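Local coordinates for acetyltransferase (Klebsiella pneumoniae, PDB 5XUN), which probably acetylates glycyl-tRNA with acetyl-CoA, acting as the GNAT-family toxin KacT of a type II toxin-antitoxin system, at residues E8-A11 with D12-Y16; N29-K33 with E34-R38. The protein carries 1 engineered substitution. All blocks are in the same frame, centred on the assembly; numbering follows the deposited sequence.

Contact 1 (E8-A11 with D12-Y16); sequences EMIA and DAFSY
The phenol oxygen of Y16 is held by E8 of the strand 6-9 and by the backbone of A11, just past the strand's end. Y16 OH donates to E8 OE2 at 2.5 Å, a short bond taken on the carboxylate's anti lone pair, and it accepts from A11 N at 2.8 Å, with 152° at the hydrogen. The E8 and Y16 side chains approach from opposite directions, with the carboxylate plane turned 55° from the ring. E8 gets there by placing CG between its own backbone N and carbonyl carbon (chi1 65°) and extending the rest of its chain.

Between these residues A11 to F14 form a type I beta turn, closed by F14 N to A11 O at 3.0 Å, the donor standing above the carbonyl plane. Apolar packing lies beside the polar grip: the branched CB of buried I10 meets Y16 CE2 at 4.0 Å and F14 CD1 at 4.2 Å, and the side chain also touches H40 of the helix 36-41.

A tyrosine fits here because its hydroxyl can give and take at once; joining a carboxylate to a backbone N-H in this way probably favours an ionised E8 and fixes the loop's return beside the strand.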
# COMPACT_ATOMS: atom_id res chain seq x y z
N GLU B 8 -3.08 -10.93 16.22
CA GLU B 8 -2.66 -11.75 15.10
C GLU B 8 -3.46 -11.35 13.87
O GLU B 8 -4.56 -10.80 13.97
CB GLU B 8 -2.85 -13.25 15.39
CG GLU B 8 -4.31 -13.64 15.57
CD GLU B 8 -4.50 -15.05 16.09
OE1 GLU B 8 -3.67 -15.53 16.89
OE2 GLU B 8 -5.49 -15.70 15.68
N MET B 9 -2.88 -11.60 12.70
CA MET B 9 -3.67 -11.57 11.48
C MET B 9 -4.75 -12.64 11.56
O MET B 9 -4.52 -13.72 12.10
CB MET B 9 -2.78 -11.82 10.25
CG MET B 9 -3.56 -12.02 8.95
SD MET B 9 -2.49 -11.98 7.49
CE MET B 9 -1.71 -10.39 7.79
N ILE B 10 -5.95 -12.32 11.07
CA ILE B 10 -7.05 -13.26 11.20
C ILE B 10 -6.70 -14.55 10.48
O ILE B 10 -6.24 -14.53 9.33
CB ILE B 10 -8.37 -12.65 10.70
CG1 ILE B 10 -8.26 -12.21 9.25
CG2 ILE B 10 -8.77 -11.48 11.60
CD1 ILE B 10 -9.58 -11.78 8.64
N ALA B 11 -6.88 -15.67 11.16
CA ALA B 11 -6.48 -16.97 10.64
C ALA B 11 -7.36 -17.39 9.48
O ALA B 11 -8.52 -16.97 9.36
CB ALA B 11 -6.51 -18.02 11.75
N ASP B 12 -6.80 -18.24 8.62
CA ASP B 12 -7.51 -18.69 7.42
C ASP B 12 -8.84 -19.35 7.77
O ASP B 12 -9.85 -19.10 7.10
CB ASP B 12 -6.65 -19.68 6.63
CG ASP B 12 -5.44 -19.03 6.02
OD1 ASP B 12 -5.54 -17.85 5.64
OD2 ASP B 12 -4.40 -19.71 5.92
N ALA B 13 -8.88 -20.14 8.84
CA ALA B 13 -10.12 -20.82 9.19
C ALA B 13 -11.13 -19.88 9.82
O ALA B 13 -12.33 -20.16 9.75
CB ALA B 13 -9.85 -21.98 10.14
N PHE B 14 -10.68 -18.76 10.38
CA PHE B 14 -11.55 -17.82 11.08
C PHE B 14 -12.38 -18.55 12.13
O PHE B 14 -13.60 -18.41 12.22
CB PHE B 14 -12.44 -17.05 10.10
CG PHE B 14 -12.91 -15.73 10.63
CD1 PHE B 14 -12.05 -14.64 10.68
CD2 PHE B 14 -14.20 -15.58 11.09
CE1 PHE B 14 -12.48 -13.42 11.17
CE2 PHE B 14 -14.64 -14.36 11.58
CZ PHE B 14 -13.77 -13.28 11.63
N SER B 15 -11.68 -19.36 12.92
CA SER B 15 -12.27 -20.16 13.99
C SER B 15 -12.36 -19.39 15.30
O SER B 15 -12.08 -19.93 16.37
CB SER B 15 -11.45 -21.44 14.16
OG SER B 15 -12.08 -22.33 15.07
N TYR B 16 -12.69 -18.11 15.22
CA TYR B 16 -12.81 -17.28 16.41
C TYR B 16 -14.21 -17.36 16.99
O TYR B 16 -15.20 -17.53 16.26
CB TYR B 16 -12.47 -15.82 16.09
CG TYR B 16 -11.09 -15.65 15.51
CD1 TYR B 16 -9.97 -15.96 16.27
CD2 TYR B 16 -10.91 -15.20 14.21
CE1 TYR B 16 -8.70 -15.81 15.75
CE2 TYR B 16 -9.64 -15.06 13.68
CZ TYR B 16 -8.54 -15.36 14.46
OH TYR B 16 -7.27 -15.23 13.94

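Contact 2 (N29-K33 with E34-R38)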
# COMPACT_ATOMS: atom_id res chain seq x y z
N ASN B 29 -19.76 -3.88 14.35
CA ASN B 29 -20.15 -5.22 14.79
C ASN B 29 -20.66 -6.04 13.62
O ASN B 29 -20.31 -7.21 13.46
CB ASN B 29 -21.23 -5.14 15.87
CG ASN B 29 -20.79 -4.36 17.09
OD1 ASN B 29 -19.65 -4.48 17.54
ND2 ASN B 29 -21.69 -3.55 17.63
N THR B 30 -21.50 -5.43 12.79
CA THR B 30 -21.99 -6.11 11.60
C THR B 30 -20.83 -6.43 10.65
O THR B 30 -20.79 -7.51 10.05
CB THR B 30 -23.05 -5.25 10.92
OG1 THR B 30 -24.18 -5.11 11.79
CG2 THR B 30 -23.52 -5.89 9.63
N PHE B 31 -19.87 -5.51 10.53
CA PHE B 31 -18.77 -5.74 9.59
C PHE B 31 -17.95 -6.95 10.01
O PHE B 31 -17.58 -7.78 9.18
CB PHE B 31 -17.88 -4.51 9.46
CG PHE B 31 -16.82 -4.67 8.41
CD1 PHE B 31 -15.60 -5.27 8.72
CD2 PHE B 31 -17.04 -4.24 7.12
CE1 PHE B 31 -14.62 -5.44 7.75
CE2 PHE B 31 -16.06 -4.41 6.14
CZ PHE B 31 -14.85 -5.00 6.46
N LEU B 32 -17.64 -7.05 11.31
CA LEU B 32 -16.95 -8.24 11.82
C LEU B 32 -17.68 -9.52 11.43
O LEU B 32 -17.05 -10.51 11.04
CB LEU B 32 -16.81 -8.15 13.33
CG LEU B 32 -16.33 -9.45 13.99
CD1 LEU B 32 -14.93 -9.80 13.51
CD2 LEU B 32 -16.37 -9.37 15.51
N LYS B 33 -19.01 -9.51 11.53
CA LYS B 33 -19.79 -10.74 11.33
C LYS B 33 -19.94 -11.10 9.86
O LYS B 33 -19.85 -12.28 9.51
CB LYS B 33 -21.19 -10.59 11.94
CG LYS B 33 -21.23 -10.52 13.45
CD LYS B 33 -22.67 -10.55 13.95
CE LYS B 33 -23.50 -9.42 13.36
NZ LYS B 33 -24.91 -9.45 13.86
N GLU B 34 -20.19 -10.12 9.00
CA GLU B 34 -20.61 -10.39 7.63
C GLU B 34 -19.49 -10.26 6.61
O GLU B 34 -19.44 -11.04 5.66
CB GLU B 34 -21.72 -9.41 7.23
CG GLU B 34 -22.75 -9.11 8.29
CD GLU B 34 -24.13 -8.86 7.73
OE1 GLU B 34 -25.13 -9.16 8.42
OE2 GLU B 34 -24.24 -8.29 6.63
N HIS B 35 -18.57 -9.32 6.80
CA HIS B 35 -17.70 -8.89 5.71
C HIS B 35 -16.21 -9.01 5.96
O HIS B 35 -15.45 -9.08 4.99
CB HIS B 35 -18.00 -7.43 5.35
CG HIS B 35 -19.46 -7.14 5.13
ND1 HIS B 35 -20.15 -7.61 4.04
CD2 HIS B 35 -20.34 -6.42 5.86
CE1 HIS B 35 -21.41 -7.19 4.11
NE2 HIS B 35 -21.55 -6.47 5.20
N LEU B 36 -15.76 -9.04 7.22
CA LEU B 36 -14.33 -8.99 7.49
C LEU B 36 -13.58 -10.07 6.72
O LEU B 36 -12.68 -9.78 5.93
CB LEU B 36 -14.06 -9.13 8.98
CG LEU B 36 -12.57 -9.17 9.32
CD1 LEU B 36 -11.90 -7.89 8.87
CD2 LEU B 36 -12.36 -9.39 10.80
N LYS B 37 -13.99 -11.32 6.92
CA LYS B 37 -13.25 -12.44 6.36
C LYS B 37 -13.32 -12.46 4.84
O LYS B 37 -12.33 -12.77 4.17
CB LYS B 37 -13.79 -13.73 6.95
CG LYS B 37 -13.35 -14.99 6.26
CD LYS B 37 -11.92 -15.32 6.55
CE LYS B 37 -11.60 -16.70 5.99
NZ LYS B 37 -10.14 -16.89 5.76
N ARG B 38 -14.48 -12.11 4.27
CA ARG B 38 -14.61 -12.17 2.82
C ARG B 38 -13.79 -11.09 2.14
O ARG B 38 -13.21 -11.32 1.08
CB ARG B 38 -16.08 -12.06 2.41
CG ARG B 38 -16.25 -12.03 0.89
CD ARG B 38 -17.70 -11.99 0.46
NE ARG B 38 -18.43 -10.89 1.07
CZ ARG B 38 -19.22 -11.01 2.14
NH1 ARG B 38 -19.84 -9.95 2.61
NH2 ARG B 38 -19.37 -12.19 2.73
O HOH W 1 -16.32 -12.15 8.88
O HOH W 2 -25.22 -10.20 10.63
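F31 O accepts two backbone bonds, from H35 N at 3.0 Å and from L36 N at 3.0 Å, the donors reaching it from opposite faces of its carbonyl plane. One residue earlier, E34 N bonds to T30 O at 2.9 Å in a regular helical link, the carbonyl pointing almost straight at the donor. The helix 26-34 thus gives way to the helix 36-41 through H35, which occupies the N-cap position of the second. L36 N, the regular i to i+4 partner of L32 O, is taken by F31 O; a water instead bridges L32 O to K37 N, five residues on, donating to L32 O at 2.8 Å and accepting from K37 N. R38 NH2 adds a weak bond to E34 O.

On the outer side, E34 runs alongside T30, both side chains pointing the same way, and T30 CG2 touches E34 CG at 3.6 Å.

Inside, F31 CG lies anti to the backbone N (chi1 -175°), which turns the ring toward H35 and L36 of the next turn. H35 CB sits over one face, offset toward the rim, in a CH-pi contact 4.0 Å from the ring centroid, while the two aromatic rings lie oblique, their planes at 45°. F31 CE1 also meets L36 CD1, and L32 CD1 meets L36 CD2 at 3.8 Å. R96 makes a cation-pi contact with F31, and Y86 of the second subunit packs on it.

F31, L32 and L36 suit the buried side, whereas outside the methyl of T30 gives the aliphatic part of E34 an apolar surface and H35 offers its CB to the phenyl face. The doubly used F31 carbonyl and the bridging water help keep the backbone's polar groups paired where the helix is interrupted.

Overall arrangement
Contact 1 comes first along the chain and contact 2 follows, with their centres about 13 Å apart on the same side of the chain's centre. Contact 1 closes the edge strand 6-9 of the mixed sheet and opens the loop leading to the helix 26-34; contact 2 is the junction of that helix with the helix 36-41. They meet directly: K37 NZ probably bonds to D12 O at 2.6 Å, and I10 CD1 packs on L36 CG. The second helix therefore lies against the end of the first strand. In this N-terminal part of the GNAT fold, the two contacts together join the edge strand to the pair of helices, with the F31 side chain about 10 Å from the bound acetyl coenzyme A.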